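Local coordinates for thiosulfate sulfurtransferase RDL2, mitochondrial (Saccharomyces cerevisiae, PDB 6K6R), which transfers the sulfane sulfur of thiosulfate to cyanide, releasing thiocyanate and sulfite, as a single-domain rhodanese of mitochondria, at residues N40-P45 against K49-V54; K61-P66 against G132-W137; I69-P72 against G78-G81; I71-A76 against K113-L118. One frame throughout, in Å; residues are numbered along the deposited sequence.

Interaction 1. Residues N40-P45 against K49-V54; sequences NLVEHP and KLLVDV
The CG of Leu51 stands beside its backbone N and anti to its carbonyl carbon (chi1 -64°), which sends CD1 from strand 49-53 against helix 35-43, where Leu41 and Val42 receive it. The contact belongs to the rhodanese fold, a parallel sheet with helices packed on it. Helix 35-43 is the connection between the parallel strands 31-32 and 49-53, a beta-alpha-beta crossover with two other strands lying between them in the sheet, and its last turn lies here on the strand that it precedes. Val42 has CG1 anti to the backbone N (chi1 169°), leaving CG2 as the branch that meets Leu51: CG2 of Val42 is 3.9 Å from CD1 of Leu51. The same methyl of Leu51 lies 4.0 Å from CB of Leu41, so that this one methyl touches two consecutive helical residues. The two leucines and the valine are thus in purely apolar contact. Toward the start of the strand the partner changes. Lys49 runs extended beyond CG, across the end of Leu41 at roughly a right angle, with its methylene chain supplying the apolar surface; NZ continues to Tyr33 and Glu101, both weak polar partners. On the helix side, the final turn closes with His44 N bonded to Asn40 O at 2.8 Å. The tightest approach to the lysine is CD1 of Leu41 to CD of Lys49, at 3.8 Å.

Interaction 2. Residues K61-P66 against G132-W137; sequences KDYKMP and GSITEW
Tyr63 and Trp137 meet rim to rim, neither ring covering the other: the phenol and the five-membered ring of the indole have centroids 5.5 Å apart and planes inclined at 30°. This is no stack, and a hydrogen bond fixes it. Trp137 NE1 donates to Tyr63 OH over 2.9 Å, with an N-H...O angle of 155°, and the oxygen stands slightly tilted from the indole plane, a moderately bent bond that gives the indole N-H a partner inside a largely buried contact. Beside it, CE2 of Tyr63 lies 3.7 Å from CD1 of Trp137, extending the contact along the rims. Met65 comes from another direction. With CG anti to its backbone N (chi1 -162°), its chain crosses the indole at about a right angle and sets the sulfur over a face: SD is 3.9 Å from the centroid of the six-membered ring, almost on the ring normal, a Met-aromatic contact. Ile134, one helical turn earlier than Trp137, puts CG2 at the edge of the phenol, 3.8 Å from CD2 of Tyr63. The helix carrying both residues starts at an N-cap, where Ser133 OG accepts from Glu136 N at 3.0 Å. The contact joins the loop between helix 57-60 and strand 69-70 to helix 134-139. Helix 35-43 adds Val38, which touches both Met65 and Trp137, and Phe35, whose ring meets the indole.

Interaction 3. Residues I69-P72 against G78-G81; sequences INIP and GALG
Apolar contact alone joins Ile71 to Ala79 and Leu80. In the rhodanese fold seen here, strand 69-70 is the outermost strand on one side of the parallel sheet, and Ile71, the residue directly after it, faces the short 3-10 segment that carries Ala79 and Leu80, ahead of helix 84-91. The two branches of Ile71 are used separately. Its CG2, anti to the backbone N, meets CB of Ala79 at 3.6 Å, while CG1, beside the N (chi1 -58°), leads CD1 to CD2 of Leu80 at 4.0 Å. Ile71 and Leu80 cross at about a right angle, and their contact is made by the terminal methyls. A single isoleucine therefore spans two successive residues of the turn, and all three touching residues are buried. Phe87 of helix 84-91 also packs on Ile71, as does Val52 of the neighbouring strand, while Phe91 touches Ala79.

Polar bonds tie each segment to other parts of the chain: Asn70 ND2 donates to the backbone O of Arg55, and Leu80 O accepts from Lys95 NZ. Within the turn, Gly81 N reaches Gly78 O at 3.1 Å.

Interaction 4. Residues I71-A76 against K113-L118; sequences IPVNSA and KTAEEL
No flat group takes part where Val73 meets Ala115: neither a ring face nor an amide or carboxylate edge is involved, and the CB of Pro72, just before Val73, points away from the helix. What remains is aliphatic. The contact packs the loop after edge strand 69-70 on helix 111-121, which follows the active-site loop of the rhodanese domain. The CA of Val73 is 5.8 Å from that of Ala115, a close approach consistent with the small side chain of Ala115. CB of Val73 lies 4.1 Å from CB of Ala115. The branch that does the rest is CG2, anti to the backbone N; the valine's chi1 of 52° places CG1 between the N and the carbonyl carbon instead. CG2 sits among three helical residues, 4.1 Å from Ala115 N, 4.3 Å from CB of Thr114 and 4.4 Å from CD1 of Leu118. Thr114 presents carbon here, its OG1 being bonded to Val110 O one turn back in the helix. Val54 and Phe104 also touch Ala115. With no polar pair between the segments, the contact itself probably rests on van der Waals packing, while the backbone bond of Val73 to Val54 holds the loop by other means.

How the interactions relate
Interaction 1 meets interaction 2 through Met65, whose CE lies 3.6 Å from both Leu51 CD1 and Val42 CG2. It joins interaction 3 through the sheet, where Asp53 N is 2.8 Å from Ile69 O and Asp53 O is 2.9 Å from Ile71 N. Interactions 3 and 4, with centres about 7 Å apart, share Ile71 and Pro72; Val54 CG1, 3.6 Å from Ala115 CB, connects interaction 1 with interaction 4. Interactions 2 and 4 do not touch, their nearest atoms being about 9 Å apart. Both border the active-site loop: Cys106, the predicted persulfide intermediate, present here as S-mercaptocysteine, follows Leu105, which Met65 touches, while Ser133 touches Lys108 and Val73 touches Arg111.

Interaction 1. Residues N40-P45 against K49-V54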
loop_
_atom_site.group_PDB
_atom_site.type_symbol
_atom_site.label_atom_id
_atom_site.label_comp_id
_atom_site.label_asym_id
_atom_site.label_seq_id
_atom_site.Cartn_x
_atom_site.Cartn_y
_atom_site.Cartn_z
ATOM N N ASN A 40 -8.020 -11.070 -5.491
ATOM C CA ASN A 40 -8.637 -10.672 -6.753
ATOM C C ASN A 40 -7.918 -9.475 -7.361
ATOM O O ASN A 40 -7.729 -9.411 -8.581
ATOM C CB ASN A 40 -10.117 -10.352 -6.538
ATOM C CG ASN A 40 -10.947 -11.590 -6.266
ATOM O OD1 ASN A 40 -10.559 -12.704 -6.620
ATOM N ND2 ASN A 40 -12.101 -11.401 -5.633
ATOM N N LEU A 41 -7.508 -8.518 -6.525
ATOM C CA LEU A 41 -6.820 -7.335 -7.032
ATOM C C LEU A 41 -5.434 -7.672 -7.564
ATOM O O LEU A 41 -4.965 -7.036 -8.515
ATOM C CB LEU A 41 -6.724 -6.276 -5.934
ATOM C CG LEU A 41 -7.788 -5.179 -5.972
ATOM C CD1 LEU A 41 -7.434 -4.063 -5.006
ATOM C CD2 LEU A 41 -7.951 -4.640 -7.384
ATOM N N VAL A 42 -4.763 -8.660 -6.968
ATOM C CA VAL A 42 -3.455 -9.070 -7.469
ATOM C C VAL A 42 -3.603 -9.825 -8.784
ATOM O O VAL A 42 -2.820 -9.628 -9.721
ATOM C CB VAL A 42 -2.718 -9.909 -6.409
ATOM C CG1 VAL A 42 -1.484 -10.566 -7.007
ATOM C CG2 VAL A 42 -2.338 -9.042 -5.222
ATOM N N GLU A 43 -4.617 -10.688 -8.883
ATOM C CA GLU A 43 -4.805 -11.472 -10.099
ATOM C C GLU A 43 -5.316 -10.608 -11.246
ATOM O O GLU A 43 -4.941 -10.822 -12.405
ATOM C CB GLU A 43 -5.762 -12.633 -9.830
ATOM C CG GLU A 43 -5.123 -13.800 -9.091
ATOM C CD GLU A 43 -6.145 -14.768 -8.531
ATOM O OE1 GLU A 43 -7.351 -14.443 -8.555
ATOM O OE2 GLU A 43 -5.742 -15.855 -8.064
ATOM N N HIS A 44 -6.171 -9.630 -10.948
ATOM C CA HIS A 44 -6.722 -8.721 -11.952
ATOM C C HIS A 44 -6.521 -7.292 -11.470
ATOM O O HIS A 44 -7.360 -6.748 -10.738
ATOM C CB HIS A 44 -8.197 -9.014 -12.218
ATOM C CG HIS A 44 -8.480 -10.447 -12.547
ATOM N ND1 HIS A 44 -9.050 -11.319 -11.645
ATOM C CD2 HIS A 44 -8.270 -11.160 -13.678
ATOM C CE1 HIS A 44 -9.180 -12.507 -12.206
ATOM N NE2 HIS A 44 -8.714 -12.438 -13.440
ATOM N N PRO A 45 -5.415 -6.654 -11.855
ATOM C CA PRO A 45 -5.155 -5.283 -11.398
ATOM C C PRO A 45 -6.242 -4.318 -11.849
ATOM O O PRO A 45 -6.754 -4.402 -12.969
ATOM C CB PRO A 45 -3.805 -4.947 -12.041
ATOM C CG PRO A 45 -3.155 -6.271 -12.261
ATOM C CD PRO A 45 -4.275 -7.214 -12.600
ATOM N N LYS A 49 -7.187 1.412 -8.273
ATOM C CA LYS A 49 -6.692 1.077 -6.947
ATOM C C LYS A 49 -5.211 0.730 -7.005
ATOM O O LYS A 49 -4.679 0.340 -8.048
ATOM C CB LYS A 49 -7.484 -0.093 -6.343
ATOM C CG LYS A 49 -8.967 -0.063 -6.681
ATOM C CD LYS A 49 -9.744 -1.122 -5.919
ATOM C CE LYS A 49 -11.235 -1.008 -6.199
ATOM N NZ LYS A 49 -12.043 -1.887 -5.308
ATOM N N LEU A 50 -4.550 0.878 -5.858
ATOM C CA LEU A 50 -3.133 0.572 -5.718
ATOM C C LEU A 50 -2.899 -0.075 -4.362
ATOM O O LEU A 50 -3.304 0.474 -3.334
ATOM C CB LEU A 50 -2.271 1.834 -5.848
ATOM C CG LEU A 50 -2.047 2.398 -7.252
ATOM C CD1 LEU A 50 -1.767 3.889 -7.179
ATOM C CD2 LEU A 50 -0.909 1.671 -7.948
ATOM N N LEU A 51 -2.249 -1.235 -4.363
ATOM C CA LEU A 51 -1.884 -1.920 -3.130
ATOM C C LEU A 51 -0.520 -1.412 -2.673
ATOM O O LEU A 51 0.480 -1.584 -3.377
ATOM C CB LEU A 51 -1.866 -3.433 -3.338
ATOM C CG LEU A 51 -3.223 -4.052 -3.679
ATOM C CD1 LEU A 51 -3.057 -5.280 -4.559
ATOM C CD2 LEU A 51 -3.989 -4.395 -2.411
ATOM N N VAL A 52 -0.483 -0.786 -1.499
ATOM C CA VAL A 52 0.709 -0.112 -0.995
ATOM C C VAL A 52 1.322 -0.962 0.109
ATOM O O VAL A 52 0.681 -1.222 1.134
ATOM C CB VAL A 52 0.386 1.299 -0.483
ATOM C CG1 VAL A 52 1.613 1.919 0.169
ATOM C CG2 VAL A 52 -0.118 2.174 -1.620
ATOM N N ASP A 53 2.566 -1.389 -0.101
ATOM C CA ASP A 53 3.337 -2.094 0.915
ATOM C C ASP A 53 4.155 -1.070 1.694
ATOM O O ASP A 53 4.967 -0.343 1.110
ATOM C CB ASP A 53 4.245 -3.143 0.273
ATOM C CG ASP A 53 4.858 -4.100 1.286
ATOM O OD1 ASP A 53 4.946 -3.750 2.483
ATOM O OD2 ASP A 53 5.255 -5.211 0.880
ATOM N N VAL A 54 3.941 -1.013 3.010
ATOM C CA VAL A 54 4.593 -0.014 3.849
ATOM C C VAL A 54 5.766 -0.583 4.630
ATOM O O VAL A 54 6.366 0.137 5.440
ATOM C CB VAL A 54 3.579 0.643 4.806
ATOM C CG1 VAL A 54 2.424 1.229 4.014
ATOM C CG2 VAL A 54 3.078 -0.367 5.824
#

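Interaction 2. Residues K61-P66 against G132-W137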
loop_
_atom_site.group_PDB
_atom_site.type_symbol
_atom_site.label_atom_id
_atom_site.label_comp_id
_atom_site.label_asym_id
_atom_site.label_seq_id
_atom_site.Cartn_x
_atom_site.Cartn_y
_atom_site.Cartn_z
ATOM N N LYS A 61 12.504 -7.737 0.382
ATOM C CA LYS A 61 13.403 -8.686 -0.268
ATOM C C LYS A 61 12.996 -10.126 0.009
ATOM O O LYS A 61 13.230 -11.009 -0.825
ATOM C CB LYS A 61 14.842 -8.447 0.192
ATOM C CG LYS A 61 15.409 -7.092 -0.199
ATOM C CD LYS A 61 15.681 -7.010 -1.691
ATOM C CE LYS A 61 16.677 -5.907 -2.007
ATOM N NZ LYS A 61 18.002 -6.158 -1.375
ATOM N N ASP A 62 12.386 -10.385 1.169
ATOM C CA ASP A 62 11.970 -11.745 1.497
ATOM C C ASP A 62 10.759 -12.165 0.673
ATOM O O ASP A 62 10.708 -13.292 0.164
ATOM C CB ASP A 62 11.669 -11.854 2.991
ATOM C CG ASP A 62 12.927 -11.861 3.838
ATOM O OD1 ASP A 62 14.034 -11.912 3.261
ATOM O OD2 ASP A 62 12.809 -11.813 5.080
ATOM N N TYR A 63 9.774 -11.280 0.533
ATOM C CA TYR A 63 8.626 -11.544 -0.324
ATOM C C TYR A 63 7.960 -10.225 -0.677
ATOM O O TYR A 63 7.599 -9.453 0.217
ATOM C CB TYR A 63 7.610 -12.476 0.345
ATOM C CG TYR A 63 6.295 -12.549 -0.404
ATOM C CD1 TYR A 63 6.174 -13.313 -1.559
ATOM C CD2 TYR A 63 5.180 -11.841 0.031
ATOM C CE1 TYR A 63 4.980 -13.378 -2.252
ATOM C CE2 TYR A 63 3.981 -11.899 -0.659
ATOM C CZ TYR A 63 3.888 -12.669 -1.799
ATOM O OH TYR A 63 2.697 -12.732 -2.488
ATOM N N LYS A 64 7.790 -9.979 -1.972
ATOM C CA LYS A 64 7.036 -8.839 -2.473
ATOM C C LYS A 64 5.719 -9.347 -3.042
ATOM O O LYS A 64 5.715 -10.210 -3.926
ATOM C CB LYS A 64 7.817 -8.079 -3.544
ATOM C CG LYS A 64 7.080 -6.862 -4.088
ATOM C CD LYS A 64 7.913 -6.107 -5.111
ATOM C CE LYS A 64 7.279 -6.167 -6.493
ATOM N NZ LYS A 64 6.168 -5.184 -6.643
ATOM N N MET A 65 4.615 -8.827 -2.530
ATOM C CA MET A 65 3.316 -9.142 -3.108
ATOM C C MET A 65 3.248 -8.536 -4.503
ATOM O O MET A 65 3.442 -7.322 -4.648
ATOM C CB MET A 65 2.193 -8.606 -2.227
ATOM C CG MET A 65 0.838 -9.233 -2.509
ATOM S SD MET A 65 -0.431 -8.678 -1.356
ATOM C CE MET A 65 -1.115 -7.301 -2.263
ATOM N N PRO A 66 3.006 -9.328 -5.548
ATOM C CA PRO A 66 3.021 -8.777 -6.908
ATOM C C PRO A 66 2.002 -7.658 -7.076
ATOM O O PRO A 66 0.961 -7.631 -6.417
ATOM C CB PRO A 66 2.681 -9.986 -7.790
ATOM C CG PRO A 66 2.148 -11.033 -6.855
ATOM C CD PRO A 66 2.797 -10.785 -5.538
ATOM N N GLY A 132 -4.636 -8.013 7.194
ATOM C CA GLY A 132 -3.726 -9.139 7.303
ATOM C C GLY A 132 -2.284 -8.723 7.065
ATOM O O GLY A 132 -1.988 -7.875 6.221
ATOM N N SER A 133 -1.381 -9.328 7.829
ATOM C CA SER A 133 0.040 -9.112 7.620
ATOM C C SER A 133 0.533 -9.958 6.450
ATOM O O SER A 133 -0.148 -10.876 5.983
ATOM C CB SER A 133 0.832 -9.451 8.884
ATOM O OG SER A 133 0.826 -10.846 9.133
ATOM N N ILE A 134 1.734 -9.628 5.971
ATOM C CA ILE A 134 2.340 -10.407 4.893
ATOM C C ILE A 134 2.522 -11.856 5.326
ATOM O O ILE A 134 2.302 -12.788 4.542
ATOM C CB ILE A 134 3.671 -9.766 4.453
ATOM C CG1 ILE A 134 3.404 -8.503 3.633
ATOM C CG2 ILE A 134 4.512 -10.751 3.655
ATOM C CD1 ILE A 134 2.949 -8.781 2.216
ATOM N N THR A 135 2.907 -12.069 6.586
ATOM C CA THR A 135 2.998 -13.427 7.115
ATOM C C THR A 135 1.638 -14.115 7.099
ATOM O O THR A 135 1.529 -15.284 6.709
ATOM C CB THR A 135 3.568 -13.401 8.533
ATOM O OG1 THR A 135 4.884 -12.832 8.513
ATOM C CG2 THR A 135 3.638 -14.805 9.110
ATOM N N GLU A 136 0.589 -13.401 7.518
ATOM C CA GLU A 136 -0.763 -13.948 7.452
ATOM C C GLU A 136 -1.182 -14.207 6.013
ATOM O O GLU A 136 -1.828 -15.220 5.717
ATOM C CB GLU A 136 -1.743 -12.992 8.132
ATOM C CG GLU A 136 -3.065 -13.625 8.534
ATOM C CD GLU A 136 -4.063 -12.607 9.059
ATOM O OE1 GLU A 136 -3.690 -11.808 9.945
ATOM O OE2 GLU A 136 -5.220 -12.610 8.590
ATOM N N TRP A 137 -0.825 -13.297 5.103
ATOM C CA TRP A 137 -1.154 -13.469 3.693
ATOM C C TRP A 137 -0.473 -14.705 3.117
ATOM O O TRP A 137 -1.110 -15.523 2.443
ATOM C CB TRP A 137 -0.755 -12.208 2.923
ATOM C CG TRP A 137 -0.498 -12.404 1.457
ATOM C CD1 TRP A 137 0.680 -12.771 0.872
ATOM C CD2 TRP A 137 -1.433 -12.209 0.388
ATOM N NE1 TRP A 137 0.531 -12.832 -0.493
ATOM C CE2 TRP A 137 -0.756 -12.489 -0.815
ATOM C CE3 TRP A 137 -2.778 -11.831 0.334
ATOM C CZ2 TRP A 137 -1.378 -12.405 -2.058
ATOM C CZ3 TRP A 137 -3.394 -11.747 -0.902
ATOM C CH2 TRP A 137 -2.695 -12.034 -2.081
#

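Interaction 3. Residues I69-P72 against G78-G81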
loop_
_atom_site.group_PDB
_atom_site.type_symbol
_atom_site.label_atom_id
_atom_site.label_comp_id
_atom_site.label_asym_id
_atom_site.label_seq_id
_atom_site.Cartn_x
_atom_site.Cartn_y
_atom_site.Cartn_z
ATOM N N ILE A 69 3.252 -1.450 -4.751
ATOM C CA ILE A 69 4.281 -0.420 -4.695
ATOM C C ILE A 69 4.753 -0.318 -3.252
ATOM O O ILE A 69 3.961 -0.488 -2.318
ATOM C CB ILE A 69 3.767 0.940 -5.212
ATOM C CG1 ILE A 69 2.585 1.433 -4.375
ATOM C CG2 ILE A 69 3.379 0.839 -6.681
ATOM C CD1 ILE A 69 2.189 2.869 -4.663
ATOM N N ASN A 70 6.048 -0.063 -3.069
ATOM C CA ASN A 70 6.659 -0.029 -1.746
ATOM C C ASN A 70 6.857 1.424 -1.332
ATOM O O ASN A 70 7.646 2.151 -1.944
ATOM C CB ASN A 70 7.985 -0.788 -1.737
ATOM C CG ASN A 70 8.637 -0.811 -0.365
ATOM O OD1 ASN A 70 9.857 -0.899 -0.249
ATOM N ND2 ASN A 70 7.821 -0.738 0.682
ATOM N N ILE A 71 6.132 1.844 -0.301
ATOM C CA ILE A 71 6.315 3.160 0.304
ATOM C C ILE A 71 6.556 2.947 1.794
ATOM O O ILE A 71 5.594 2.852 2.569
ATOM C CB ILE A 71 5.110 4.076 0.044
ATOM C CG1 ILE A 71 4.871 4.232 -1.460
ATOM C CG2 ILE A 71 5.324 5.438 0.683
ATOM C CD1 ILE A 71 3.816 5.261 -1.809
ATOM N N PRO A 72 7.811 2.856 2.235
ATOM C CA PRO A 72 8.078 2.514 3.639
ATOM C C PRO A 72 7.705 3.662 4.567
ATOM O O PRO A 72 8.159 4.795 4.393
ATOM C CB PRO A 72 9.584 2.230 3.658
ATOM C CG PRO A 72 10.131 3.007 2.509
ATOM C CD PRO A 72 9.047 3.088 1.467
ATOM N N GLY A 78 6.847 11.003 5.163
ATOM C CA GLY A 78 6.358 12.101 4.352
ATOM C C GLY A 78 6.483 11.839 2.865
ATOM O O GLY A 78 6.498 12.778 2.064
ATOM N N ALA A 79 6.563 10.561 2.484
ATOM C CA ALA A 79 6.767 10.206 1.083
ATOM C C ALA A 79 5.630 10.716 0.205
ATOM O O ALA A 79 5.865 11.360 -0.823
ATOM C CB ALA A 79 6.912 8.692 0.945
ATOM N N LEU A 80 4.386 10.438 0.597
ATOM C CA LEU A 80 3.238 10.850 -0.204
ATOM C C LEU A 80 3.019 12.358 -0.202
ATOM O O LEU A 80 2.076 12.827 -0.847
ATOM C CB LEU A 80 1.977 10.135 0.283
ATOM C CG LEU A 80 1.863 8.679 -0.176
ATOM C CD1 LEU A 80 0.727 7.970 0.535
ATOM C CD2 LEU A 80 1.687 8.606 -1.686
ATOM N N GLY A 81 3.853 13.118 0.503
ATOM C CA GLY A 81 3.869 14.560 0.419
ATOM C C GLY A 81 4.997 15.120 -0.415
ATOM O O GLY A 81 5.133 16.344 -0.508
#

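Interaction 4. Residues I71-A76 against K113-L118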
loop_
_atom_site.group_PDB
_atom_site.type_symbol
_atom_site.label_atom_id
_atom_site.label_comp_id
_atom_site.label_asym_id
_atom_site.label_seq_id
_atom_site.Cartn_x
_atom_site.Cartn_y
_atom_site.Cartn_z
ATOM N N ILE A 71 6.132 1.844 -0.301
ATOM C CA ILE A 71 6.315 3.160 0.304
ATOM C C ILE A 71 6.556 2.947 1.794
ATOM O O ILE A 71 5.594 2.852 2.569
ATOM C CB ILE A 71 5.110 4.076 0.044
ATOM C CG1 ILE A 71 4.871 4.232 -1.460
ATOM C CG2 ILE A 71 5.324 5.438 0.683
ATOM C CD1 ILE A 71 3.816 5.261 -1.809
ATOM N N PRO A 72 7.811 2.856 2.235
ATOM C CA PRO A 72 8.078 2.514 3.639
ATOM C C PRO A 72 7.705 3.662 4.567
ATOM O O PRO A 72 8.159 4.795 4.393
ATOM C CB PRO A 72 9.584 2.230 3.658
ATOM C CG PRO A 72 10.131 3.007 2.509
ATOM C CD PRO A 72 9.047 3.088 1.467
ATOM N N VAL A 73 6.869 3.356 5.560
ATOM C CA VAL A 73 6.356 4.393 6.449
ATOM C C VAL A 73 7.400 4.788 7.488
ATOM O O VAL A 73 7.532 5.968 7.831
ATOM C CB VAL A 73 5.038 3.925 7.099
ATOM C CG1 VAL A 73 5.206 2.553 7.738
ATOM C CG2 VAL A 73 4.543 4.943 8.114
ATOM N N ASN A 74 8.166 3.819 7.998
ATOM C CA ASN A 74 9.202 4.132 8.977
ATOM C C ASN A 74 10.306 4.980 8.357
ATOM O O ASN A 74 10.736 5.982 8.940
ATOM C CB ASN A 74 9.783 2.845 9.564
ATOM C CG ASN A 74 8.879 2.215 10.603
ATOM O OD1 ASN A 74 7.976 2.861 11.133
ATOM N ND2 ASN A 74 9.119 0.944 10.899
ATOM N N SER A 75 10.778 4.595 7.170
ATOM C CA SER A 75 11.871 5.324 6.535
ATOM C C SER A 75 11.408 6.680 6.017
ATOM O O SER A 75 12.026 7.710 6.309
ATOM C CB SER A 75 12.472 4.491 5.401
ATOM O OG SER A 75 13.213 3.397 5.910
ATOM N N ALA A 76 10.322 6.703 5.245
ATOM C CA ALA A 76 9.838 7.919 4.590
ATOM C C ALA A 76 8.359 8.116 4.889
ATOM O O ALA A 76 7.498 7.820 4.049
ATOM C CB ALA A 76 10.088 7.867 3.083
ATOM N N LYS A 113 -1.601 1.530 9.712
ATOM C CA LYS A 113 -2.534 2.528 10.223
ATOM C C LYS A 113 -1.939 3.928 10.138
ATOM O O LYS A 113 -2.643 4.893 9.816
ATOM C CB LYS A 113 -2.921 2.191 11.664
ATOM C CG LYS A 113 -3.739 3.264 12.362
ATOM C CD LYS A 113 -4.329 2.751 13.664
ATOM C CE LYS A 113 -5.825 3.016 13.732
ATOM N NZ LYS A 113 -6.123 4.444 14.031
ATOM N N THR A 114 -0.639 4.057 10.412
ATOM C CA THR A 114 0.007 5.362 10.334
ATOM C C THR A 114 0.152 5.824 8.890
ATOM O O THR A 114 0.004 7.017 8.595
ATOM C CB THR A 114 1.373 5.316 11.019
ATOM O OG1 THR A 114 1.264 4.608 12.261
ATOM C CG2 THR A 114 1.876 6.720 11.292
ATOM N N ALA A 115 0.438 4.897 7.973
ATOM C CA ALA A 115 0.613 5.272 6.573
ATOM C C ALA A 115 -0.699 5.736 5.953
ATOM O O ALA A 115 -0.718 6.698 5.176
ATOM C CB ALA A 115 1.195 4.101 5.784
ATOM N N GLU A 116 -1.805 5.062 6.278
ATOM C CA GLU A 116 -3.105 5.485 5.766
ATOM C C GLU A 116 -3.473 6.869 6.285
ATOM O O GLU A 116 -3.968 7.714 5.528
ATOM C CB GLU A 116 -4.179 4.466 6.149
ATOM C CG GLU A 116 -5.509 4.656 5.430
ATOM C CD GLU A 116 -6.415 5.660 6.121
ATOM O OE1 GLU A 116 -6.281 5.838 7.350
ATOM O OE2 GLU A 116 -7.259 6.272 5.434
ATOM N N GLU A 117 -3.244 7.117 7.577
ATOM C CA GLU A 117 -3.530 8.431 8.142
ATOM C C GLU A 117 -2.668 9.506 7.492
ATOM O O GLU A 117 -3.134 10.625 7.248
ATOM C CB GLU A 117 -3.310 8.408 9.654
ATOM C CG GLU A 117 -4.203 9.360 10.427
ATOM C CD GLU A 117 -3.862 9.402 11.903
ATOM O OE1 GLU A 117 -3.208 8.455 12.390
ATOM O OE2 GLU A 117 -4.247 10.381 12.576
ATOM N N LEU A 118 -1.407 9.183 7.201
ATOM C CA LEU A 118 -0.541 10.141 6.522
ATOM C C LEU A 118 -0.999 10.375 5.088
ATOM O O LEU A 118 -0.907 11.498 4.578
ATOM C CB LEU A 118 0.907 9.654 6.557
ATOM C CG LEU A 118 1.614 9.807 7.905
ATOM C CD1 LEU A 118 2.933 9.053 7.913
ATOM C CD2 LEU A 118 1.829 11.275 8.233
#